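PDB 2Z69: DNR protein from Pseudomonas aeruginosa, which probably acts as a DNA-binding transcription factor that responds to nitric oxide in dissimilative nitrate respiration, and is represented here by its sensor domain. Local coordinates for residues S35-L40 and Q110-S115; Q15-F20 and R84-E89; I66-P71 and Y99-Q104. All coordinates share one frame; numbering follows the deposited sequence.

Contacts 1 and 3 lie within the beta-roll of a cyclic nucleotide-binding-type sensor domain, which has two antiparallel sheets; contact 2 joins an N-terminal loop to it. Contact 1 pairs strands 36-40 and 109-115 of one sheet. Contact 2 brings the loop after helix 6-14 against strand 86-87 at the far edge of that sheet. Contact 3 pairs strands 63-69 and 102-105 of the other sheet, both falling between the strands of contact 1 in sequence. The centres of contacts 1 and 2 are about 13 Å apart; the centre of contact 3 is about 19 and 21 Å from theirs. Phe87 packs on Leu111 and Ile66, linking the sheets. Contacts 2 and 3 also reach the second subunit, tying the roll into the dimer.

Contact 1 (S35-L40 and Q110-S115); sequences SDLVNL and QLFRFS
Asp36 and Arg113 face each other across two antiparallel strands of the beta-roll, at the edge of one of its sheets. Their backbones form a hydrogen-bonded pair, and their side chains leave the sheet on the same face. There NE of Arg113 donates to OD2 of Asp36 at 3.0 Å, and OD2 accepts through its anti lone pair. The carboxylate lies 66° from the guanidinium plane, although OD2 itself sits in that plane; a second bond, from NH2, is weak. The arginine chain bends about its CG-CD bond (chi3 56°), which places NE toward the aspartate. Val38 crosses Arg113 at about a right angle, with its CG2 over one guanidinium face. Its other branch, CG1, meets CD1 of Leu111 at 3.8 Å, and CD1 of Leu40 touches the same methyl.

Leu37, Asn39, Gln110 and Phe112 occupy the other face. Leu37 CD1 approaches the Phe112 ring obliquely, 4.0 Å from CE2. Phe112 also packs on Leu32 of helix 25-33. Asn39 and Gln110 lie side by side and point the same way, with amide planes 44° apart. Gln110 NE2 donates to Asn39 OD1 at 2.7 Å, in the plane of that carbonyl.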
loop_
_atom_site.group_PDB
_atom_site.type_symbol
_atom_site.label_atom_id
_atom_site.label_comp_id
_atom_site.label_asym_id
_atom_site.label_seq_id
_atom_site.Cartn_x
_atom_site.Cartn_y
_atom_site.Cartn_z
ATOM N N SER B 35 13.559 -20.276 1.186
ATOM C CA SER B 35 12.415 -20.785 1.946
ATOM C C SER B 35 12.757 -22.032 2.785
ATOM O O SER B 35 13.760 -22.676 2.555
ATOM C CB SER B 35 11.216 -21.054 1.021
ATOM O OG SER B 35 11.386 -22.243 0.281
ATOM N N ASP B 36 11.913 -22.338 3.766
ATOM C CA ASP B 36 11.979 -23.567 4.551
ATOM C C ASP B 36 10.754 -24.418 4.241
ATOM O O ASP B 36 9.658 -23.909 4.113
ATOM C CB ASP B 36 11.928 -23.247 6.049
ATOM C CG ASP B 36 13.089 -22.380 6.506
ATOM O OD1 ASP B 36 14.236 -22.654 6.079
ATOM O OD2 ASP B 36 12.849 -21.449 7.316
ATOM N N LEU B 37 10.938 -25.723 4.163
ATOM C CA LEU B 37 9.820 -26.641 4.126
ATOM C C LEU B 37 9.344 -26.950 5.553
ATOM O O LEU B 37 10.168 -27.227 6.462
ATOM C CB LEU B 37 10.266 -27.929 3.455
ATOM C CG LEU B 37 9.148 -28.925 3.228
ATOM C CD1 LEU B 37 8.188 -28.379 2.209
ATOM C CD2 LEU B 37 9.798 -30.251 2.776
ATOM N N VAL B 38 8.025 -26.893 5.753
ATOM C CA VAL B 38 7.473 -26.983 7.100
ATOM C C VAL B 38 6.459 -28.094 7.097
ATOM O O VAL B 38 5.550 -28.116 6.258
ATOM C CB VAL B 38 6.788 -25.644 7.563
ATOM C CG1 VAL B 38 6.148 -25.809 8.961
ATOM C CG2 VAL B 38 7.780 -24.488 7.543
ATOM N N ASN B 39 6.614 -29.007 8.047
ATOM C CA ASN B 39 5.745 -30.170 8.133
ATOM C C ASN B 39 4.951 -30.160 9.432
ATOM O O ASN B 39 5.561 -30.056 10.511
ATOM C CB ASN B 39 6.599 -31.423 8.101
ATOM C CG ASN B 39 7.371 -31.567 6.817
ATOM O OD1 ASN B 39 6.792 -31.643 5.746
ATOM N ND2 ASN B 39 8.694 -31.705 6.931
ATOM N N LEU B 40 3.625 -30.358 9.362
ATOM C CA LEU B 40 2.828 -30.220 10.607
ATOM C C LEU B 40 1.789 -31.277 10.805
ATOM O O LEU B 40 1.112 -31.629 9.869
ATOM C CB LEU B 40 2.115 -28.856 10.645
ATOM C CG LEU B 40 2.918 -27.547 10.750
ATOM C CD1 LEU B 40 1.953 -26.390 10.558
ATOM C CD2 LEU B 40 3.741 -27.395 12.059
ATOM N N GLN B 110 1.498 -29.388 4.954
ATOM C CA GLN B 110 2.851 -29.098 4.553
ATOM C C GLN B 110 2.887 -27.695 3.966
ATOM O O GLN B 110 2.005 -27.317 3.197
ATOM C CB GLN B 110 3.376 -30.141 3.534
ATOM C CG GLN B 110 4.863 -29.993 3.298
ATOM C CD GLN B 110 5.465 -31.108 2.465
ATOM O OE1 GLN B 110 5.075 -31.306 1.328
ATOM N NE2 GLN B 110 6.433 -31.828 3.028
ATOM N N LEU B 111 3.923 -26.937 4.313
ATOM C CA LEU B 111 4.021 -25.538 3.883
ATOM C C LEU B 111 5.396 -25.166 3.402
ATOM O O LEU B 111 6.359 -25.874 3.703
ATOM C CB LEU B 111 3.626 -24.569 5.013
ATOM C CG LEU B 111 2.352 -24.952 5.766
ATOM C CD1 LEU B 111 2.779 -25.407 7.171
ATOM C CD2 LEU B 111 1.426 -23.792 5.894
ATOM N N PHE B 112 5.462 -24.057 2.650
ATOM C CA PHE B 112 6.678 -23.308 2.399
ATOM C C PHE B 112 6.630 -22.100 3.301
ATOM O O PHE B 112 5.618 -21.413 3.321
ATOM C CB PHE B 112 6.695 -22.810 0.958
ATOM C CG PHE B 112 7.050 -23.860 -0.048
ATOM C CD1 PHE B 112 6.319 -23.970 -1.225
ATOM C CD2 PHE B 112 8.129 -24.719 0.167
ATOM C CE1 PHE B 112 6.642 -24.924 -2.195
ATOM C CE2 PHE B 112 8.477 -25.683 -0.798
ATOM C CZ PHE B 112 7.731 -25.781 -1.990
ATOM N N ARG B 113 7.689 -21.844 4.059
ATOM C CA ARG B 113 7.798 -20.629 4.873
ATOM C C ARG B 113 8.715 -19.676 4.143
ATOM O O ARG B 113 9.907 -19.971 3.990
ATOM C CB ARG B 113 8.442 -20.934 6.219
ATOM C CG ARG B 113 8.999 -19.712 6.941
ATOM C CD ARG B 113 9.265 -19.956 8.461
ATOM N NE ARG B 113 10.147 -21.090 8.636
ATOM C CZ ARG B 113 9.898 -22.174 9.361
ATOM N NH1 ARG B 113 8.779 -22.311 10.070
ATOM N NH2 ARG B 113 10.812 -23.122 9.392
ATOM N N PHE B 114 8.190 -18.544 3.691
ATOM C CA PHE B 114 9.015 -17.557 3.003
ATOM C C PHE B 114 9.372 -16.418 3.941
ATOM O O PHE B 114 8.520 -15.921 4.657
ATOM C CB PHE B 114 8.253 -16.994 1.829
ATOM C CG PHE B 114 7.906 -18.002 0.790
ATOM C CD1 PHE B 114 6.630 -18.524 0.707
ATOM C CD2 PHE B 114 8.840 -18.415 -0.125
ATOM C CE1 PHE B 114 6.298 -19.427 -0.273
ATOM C CE2 PHE B 114 8.506 -19.331 -1.099
ATOM C CZ PHE B 114 7.231 -19.833 -1.164
ATOM N N SER B 115 10.631 -16.005 3.942
ATOM C CA SER B 115 11.078 -14.842 4.691
ATOM C C SER B 115 10.457 -13.551 4.151
ATOM O O SER B 115 10.452 -13.311 2.925
ATOM C CB SER B 115 12.606 -14.749 4.567
ATOM O OG SER B 115 13.092 -13.540 5.083
#

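Contact 2 (Q15-F20 and R84-E89); sequences QSHHLF and RNTFAE
Thr86 meets His17 with its methyl over one face of the imidazole. Thr86 CG2 is 3.9 Å from the centroid of the His17 ring, a CH-pi contact offset toward the rim. Thr86 CG2 also lies 3.7 Å from CE1 of Phe20, at that ring's edge. The methyl thus meets one ring by its face and the other at its edge. Leu19 CD1 lies beside both Thr86 OG1 and the aliphatic part of Glu89, 3.6 Å from Glu89 CG.

A water joins the two segments. It bonds to His17 NE2 at 2.8 Å, accepts from Thr86 N and donates to Asn85 OD1. The ND2 of Asn85 is held by Asn82 O. The other ring nitrogen, His17 ND1, accepts a hydrogen bond from Leu19 N at 3.0 Å, which helps to fix the ring's rotation. Thr86 OG1 makes a weak bond to Glu89 OE2, which also has a weak bond to Leu153 N of the second subunit.

Farther out, Phe20 packs on Phe114 and on Leu28 and Leu31 of helix 25-33. Here the N-terminal helical region closes against an edge strand of the beta-roll, as in the sensor domains of the CRP/FNR family.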
loop_
_atom_site.group_PDB
_atom_site.type_symbol
_atom_site.label_atom_id
_atom_site.label_comp_id
_atom_site.label_asym_id
_atom_site.label_seq_id
_atom_site.Cartn_x
_atom_site.Cartn_y
_atom_site.Cartn_z
ATOM N N GLN B 15 3.870 -20.241 -9.375
ATOM C CA GLN B 15 3.788 -19.190 -10.375
ATOM C C GLN B 15 2.327 -18.828 -10.672
ATOM O O GLN B 15 2.036 -17.731 -11.146
ATOM C CB GLN B 15 4.564 -19.581 -11.651
ATOM C CG GLN B 15 4.873 -18.417 -12.577
ATOM C CD GLN B 15 6.003 -17.504 -12.080
ATOM O OE1 GLN B 15 7.188 -17.777 -12.309
ATOM N NE2 GLN B 15 5.635 -16.392 -11.442
ATOM N N SER B 16 1.406 -19.737 -10.365
ATOM C CA SER B 16 -0.027 -19.486 -10.602
ATOM C C SER B 16 -0.598 -18.460 -9.624
ATOM O O SER B 16 -1.504 -17.695 -9.958
ATOM C CB SER B 16 -0.837 -20.788 -10.527
ATOM O OG SER B 16 -0.501 -21.532 -9.370
ATOM N N HIS B 17 -0.049 -18.451 -8.425
ATOM C CA HIS B 17 -0.537 -17.627 -7.342
ATOM C C HIS B 17 -0.146 -16.149 -7.483
ATOM O O HIS B 17 1.023 -15.839 -7.718
ATOM C CB HIS B 17 0.008 -18.183 -6.023
ATOM C CG HIS B 17 -0.624 -17.572 -4.819
ATOM N ND1 HIS B 17 -0.315 -16.305 -4.385
ATOM C CD2 HIS B 17 -1.570 -18.040 -3.976
ATOM C CE1 HIS B 17 -1.042 -16.015 -3.321
ATOM N NE2 HIS B 17 -1.806 -17.057 -3.045
ATOM N N HIS B 18 -1.110 -15.246 -7.294
ATOM C CA HIS B 18 -0.900 -13.795 -7.496
ATOM C C HIS B 18 0.285 -13.151 -6.751
ATOM O O HIS B 18 0.757 -12.091 -7.171
ATOM C CB HIS B 18 -2.175 -12.993 -7.184
ATOM C CG HIS B 18 -2.575 -13.033 -5.741
ATOM N ND1 HIS B 18 -2.022 -12.200 -4.789
ATOM C CD2 HIS B 18 -3.451 -13.831 -5.079
ATOM C CE1 HIS B 18 -2.543 -12.481 -3.605
ATOM N NE2 HIS B 18 -3.423 -13.456 -3.757
ATOM N N LEU B 19 0.762 -13.761 -5.657
ATOM C CA LEU B 19 1.890 -13.171 -4.895
ATOM C C LEU B 19 3.256 -13.404 -5.536
ATOM O O LEU B 19 4.232 -12.687 -5.237
ATOM C CB LEU B 19 1.907 -13.664 -3.438
ATOM C CG LEU B 19 0.948 -12.933 -2.498
ATOM C CD1 LEU B 19 1.152 -13.356 -1.064
ATOM C CD2 LEU B 19 1.063 -11.413 -2.636
ATOM N N PHE B 20 3.311 -14.411 -6.408
ATOM C CA PHE B 20 4.550 -14.880 -7.009
ATOM C C PHE B 20 4.487 -14.768 -8.521
ATOM O O PHE B 20 5.510 -14.860 -9.184
ATOM C CB PHE B 20 4.850 -16.339 -6.601
ATOM C CG PHE B 20 4.722 -16.595 -5.131
ATOM C CD1 PHE B 20 3.532 -17.083 -4.598
ATOM C CD2 PHE B 20 5.771 -16.320 -4.278
ATOM C CE1 PHE B 20 3.403 -17.317 -3.215
ATOM C CE2 PHE B 20 5.642 -16.525 -2.910
ATOM C CZ PHE B 20 4.459 -17.037 -2.382
ATOM N N ARG B 84 -2.917 -24.605 -1.484
ATOM C CA ARG B 84 -2.538 -23.750 -2.628
ATOM C C ARG B 84 -2.929 -22.260 -2.420
ATOM O O ARG B 84 -3.224 -21.537 -3.376
ATOM C CB ARG B 84 -3.069 -24.318 -3.943
ATOM C CG ARG B 84 -2.592 -25.750 -4.249
ATOM C CD ARG B 84 -2.973 -26.205 -5.699
ATOM N NE ARG B 84 -4.420 -26.375 -5.885
ATOM C CZ ARG B 84 -5.141 -27.393 -5.402
ATOM N NH1 ARG B 84 -4.575 -28.370 -4.694
ATOM N NH2 ARG B 84 -6.446 -27.431 -5.618
ATOM N N ASN B 85 -2.934 -21.831 -1.153
ATOM C CA ASN B 85 -3.180 -20.441 -0.793
ATOM C C ASN B 85 -2.150 -19.989 0.185
ATOM O O ASN B 85 -1.501 -20.824 0.779
ATOM C CB ASN B 85 -4.528 -20.295 -0.133
ATOM C CG ASN B 85 -5.621 -20.296 -1.121
ATOM O OD1 ASN B 85 -5.855 -19.300 -1.778
ATOM N ND2 ASN B 85 -6.298 -21.420 -1.255
ATOM N N THR B 86 -1.981 -18.672 0.304
ATOM C CA THR B 86 -0.962 -18.077 1.184
ATOM C C THR B 86 -1.672 -17.505 2.370
ATOM O O THR B 86 -2.862 -17.303 2.321
ATOM C CB THR B 86 -0.138 -16.932 0.513
ATOM O OG1 THR B 86 -1.032 -15.968 -0.087
ATOM C CG2 THR B 86 0.809 -17.507 -0.561
ATOM N N PHE B 87 -0.926 -17.266 3.442
ATOM C CA PHE B 87 -1.441 -16.567 4.585
ATOM C C PHE B 87 -0.321 -15.842 5.316
ATOM O O PHE B 87 0.852 -16.181 5.164
ATOM C CB PHE B 87 -2.254 -17.514 5.517
ATOM C CG PHE B 87 -1.463 -18.683 6.092
ATOM C CD1 PHE B 87 -1.425 -19.921 5.430
ATOM C CD2 PHE B 87 -0.863 -18.570 7.334
ATOM C CE1 PHE B 87 -0.764 -21.001 5.992
ATOM C CE2 PHE B 87 -0.200 -19.628 7.908
ATOM C CZ PHE B 87 -0.138 -20.841 7.251
ATOM N N ALA B 88 -0.692 -14.819 6.081
ATOM C CA ALA B 88 0.262 -14.007 6.844
ATOM C C ALA B 88 1.098 -12.997 6.029
ATOM O O ALA B 88 1.966 -12.327 6.592
ATOM C CB ALA B 88 1.180 -14.923 7.739
ATOM N N GLU B 89 0.823 -12.850 4.733
ATOM C CA GLU B 89 1.608 -11.925 3.897
ATOM C C GLU B 89 1.334 -10.460 4.267
ATOM O O GLU B 89 2.187 -9.596 4.086
ATOM C CB GLU B 89 1.327 -12.142 2.412
ATOM C CG GLU B 89 -0.119 -11.884 1.998
ATOM C CD GLU B 89 -0.965 -13.158 1.940
ATOM O OE1 GLU B 89 -0.683 -14.102 2.693
ATOM O OE2 GLU B 89 -1.915 -13.212 1.142
HETATM O O HOH W 1 -3.959 -17.078 -1.190
#

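Contact 3 (I66-P71 and Y99-Q104); sequences IYRLTP and YVATAQ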
loop_
_atom_site.group_PDB
_atom_site.type_symbol
_atom_site.label_atom_id
_atom_site.label_comp_id
_atom_site.label_asym_id
_atom_site.label_seq_id
_atom_site.Cartn_x
_atom_site.Cartn_y
_atom_site.Cartn_z
ATOM N N ILE B 66 -6.897 -19.633 11.408
ATOM C CA ILE B 66 -6.214 -18.466 11.987
ATOM C C ILE B 66 -7.167 -17.721 12.935
ATOM O O ILE B 66 -8.251 -17.354 12.540
ATOM C CB ILE B 66 -5.648 -17.520 10.840
ATOM C CG1 ILE B 66 -4.723 -18.339 9.909
ATOM C CG2 ILE B 66 -4.967 -16.266 11.428
ATOM C CD1 ILE B 66 -3.963 -17.546 8.952
ATOM N N TYR B 67 -6.750 -17.506 14.180
ATOM C CA TYR B 67 -7.625 -16.997 15.248
ATOM C C TYR B 67 -6.859 -16.207 16.311
ATOM O O TYR B 67 -5.660 -16.421 16.482
ATOM C CB TYR B 67 -8.352 -18.161 15.961
ATOM C CG TYR B 67 -7.428 -19.155 16.683
ATOM C CD1 TYR B 67 -6.856 -20.200 15.997
ATOM C CD2 TYR B 67 -7.148 -19.038 18.061
ATOM C CE1 TYR B 67 -6.016 -21.114 16.621
ATOM C CE2 TYR B 67 -6.307 -19.969 18.705
ATOM C CZ TYR B 67 -5.753 -21.006 17.955
ATOM O OH TYR B 67 -4.928 -21.956 18.508
ATOM N N ARG B 68 -7.539 -15.315 17.036
ATOM C CA ARG B 68 -6.968 -14.749 18.259
ATOM C C ARG B 68 -7.728 -15.290 19.477
ATOM O O ARG B 68 -8.980 -15.304 19.503
ATOM C CB ARG B 68 -7.071 -13.220 18.296
ATOM C CG ARG B 68 -6.625 -12.466 17.037
ATOM C CD ARG B 68 -7.495 -11.215 16.857
ATOM N NE ARG B 68 -6.878 -10.163 16.041
ATOM C CZ ARG B 68 -6.538 -8.957 16.500
ATOM N NH1 ARG B 68 -6.743 -8.627 17.769
ATOM N NH2 ARG B 68 -5.988 -8.066 15.690
ATOM N N LEU B 69 -6.971 -15.703 20.494
ATOM C CA LEU B 69 -7.536 -16.171 21.743
ATOM C C LEU B 69 -7.779 -14.979 22.638
ATOM O O LEU B 69 -6.928 -14.092 22.770
ATOM C CB LEU B 69 -6.607 -17.174 22.404
ATOM N N THR B 70 -8.964 -14.945 23.231
ATOM C CA THR B 70 -9.381 -13.828 24.046
ATOM C C THR B 70 -8.973 -14.066 25.517
ATOM O O THR B 70 -8.687 -15.203 25.903
ATOM C CB THR B 70 -10.918 -13.568 23.911
ATOM O OG1 THR B 70 -11.658 -14.483 24.737
ATOM C CG2 THR B 70 -11.364 -13.677 22.426
ATOM N N PRO B 71 -8.912 -12.989 26.325
ATOM C CA PRO B 71 -8.641 -13.031 27.767
ATOM C C PRO B 71 -9.509 -14.025 28.570
ATOM O O PRO B 71 -9.195 -14.340 29.739
ATOM C CB PRO B 71 -8.967 -11.599 28.220
ATOM C CG PRO B 71 -8.758 -10.755 27.023
ATOM C CD PRO B 71 -9.065 -11.609 25.828
ATOM N N TYR B 99 3.273 -11.485 15.172
ATOM C CA TYR B 99 2.008 -12.063 14.724
ATOM C C TYR B 99 0.877 -11.605 15.635
ATOM O O TYR B 99 0.971 -11.721 16.852
ATOM C CB TYR B 99 2.064 -13.604 14.687
ATOM C CG TYR B 99 2.965 -14.118 13.584
ATOM C CD1 TYR B 99 2.612 -13.980 12.251
ATOM C CD2 TYR B 99 4.174 -14.740 13.890
ATOM C CE1 TYR B 99 3.470 -14.433 11.224
ATOM C CE2 TYR B 99 5.022 -15.191 12.908
ATOM C CZ TYR B 99 4.666 -15.044 11.574
ATOM O OH TYR B 99 5.540 -15.525 10.594
ATOM N N VAL B 100 -0.183 -11.079 15.034
ATOM C CA VAL B 100 -1.369 -10.614 15.764
ATOM C C VAL B 100 -2.449 -11.711 15.902
ATOM O O VAL B 100 -3.556 -11.422 16.345
ATOM C CB VAL B 100 -2.000 -9.417 15.013
ATOM C CG1 VAL B 100 -1.078 -8.217 15.035
ATOM C CG2 VAL B 100 -2.271 -9.816 13.571
ATOM N N ALA B 101 -2.141 -12.938 15.483
ATOM C CA ALA B 101 -3.041 -14.096 15.598
ATOM C C ALA B 101 -2.206 -15.377 15.584
ATOM O O ALA B 101 -1.013 -15.320 15.296
ATOM C CB ALA B 101 -4.046 -14.123 14.424
ATOM N N THR B 102 -2.852 -16.519 15.842
ATOM C CA THR B 102 -2.222 -17.851 15.857
ATOM C C THR B 102 -2.742 -18.587 14.646
ATOM O O THR B 102 -3.890 -18.412 14.276
ATOM C CB THR B 102 -2.702 -18.615 17.131
ATOM O OG1 THR B 102 -2.262 -17.909 18.300
ATOM C CG2 THR B 102 -2.240 -20.032 17.189
ATOM N N ALA B 103 -1.904 -19.423 14.046
ATOM C CA ALA B 103 -2.285 -20.233 12.873
ATOM C C ALA B 103 -2.010 -21.667 13.280
ATOM O O ALA B 103 -0.901 -21.973 13.739
ATOM C CB ALA B 103 -1.445 -19.863 11.680
ATOM N N GLN B 104 -3.018 -22.530 13.132
ATOM C CA GLN B 104 -2.951 -23.917 13.600
ATOM C C GLN B 104 -3.423 -24.838 12.501
ATOM O O GLN B 104 -4.450 -24.583 11.883
ATOM C CB GLN B 104 -3.850 -24.122 14.840
ATOM C CG GLN B 104 -3.695 -25.509 15.534
ATOM C CD GLN B 104 -4.531 -25.633 16.822
ATOM O OE1 GLN B 104 -4.176 -26.347 17.762
ATOM N NE2 GLN B 104 -5.603 -24.926 16.868
HETATM O O HOH W 2 -4.210 -16.346 19.235
#
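Tyr67 overlaps Thr102 with one face of its ring. Thr102 CB sits 4.2 Å from the centroid of the Tyr67 ring and 18° off the normal, a CH-pi contact displaced toward the rim. Thr102 CG2 extends to the phenol end, 3.6 Å from Tyr67 OH.

The backbones of the two residues form a hydrogen-bonded antiparallel pair. Tyr67 N donates to Thr102 O at 3.0 Å, and Thr102 N returns a nearly straight bond to Tyr67 O at 2.9 Å. A water donates to that same Tyr67 O and accepts from Leu69 N and from Thr102 OG1, 2.7 Å away. OG1 also bonds to the backbone N of Gln49, so the hydroxyl ties the pair to the loop after strand 45-47.

On the opposite face of the sheet, Ile66 splits its branches. Ile66 CG2 meets Ala101 CB at 3.8 Å, while CG1 faces Ala103 CB. Arg68 passes close to the Val100 carbonyl, with Arg68 CG 3.3 Å from Val100 O, and that oxygen lies over one guanidinium face. The guanidinium goes on to the second subunit, where NH2 bonds to Ile145 O. Leu151 of the second subunit packs on Ile66, Val100 and Ala101.

The two strands are central neighbours in one antiparallel sheet of the cyclic nucleotide-binding-type beta-roll. Strand 63-69 is flanked by strands 102-105 and 75-82, and strand 45-47 lies beyond 102-105.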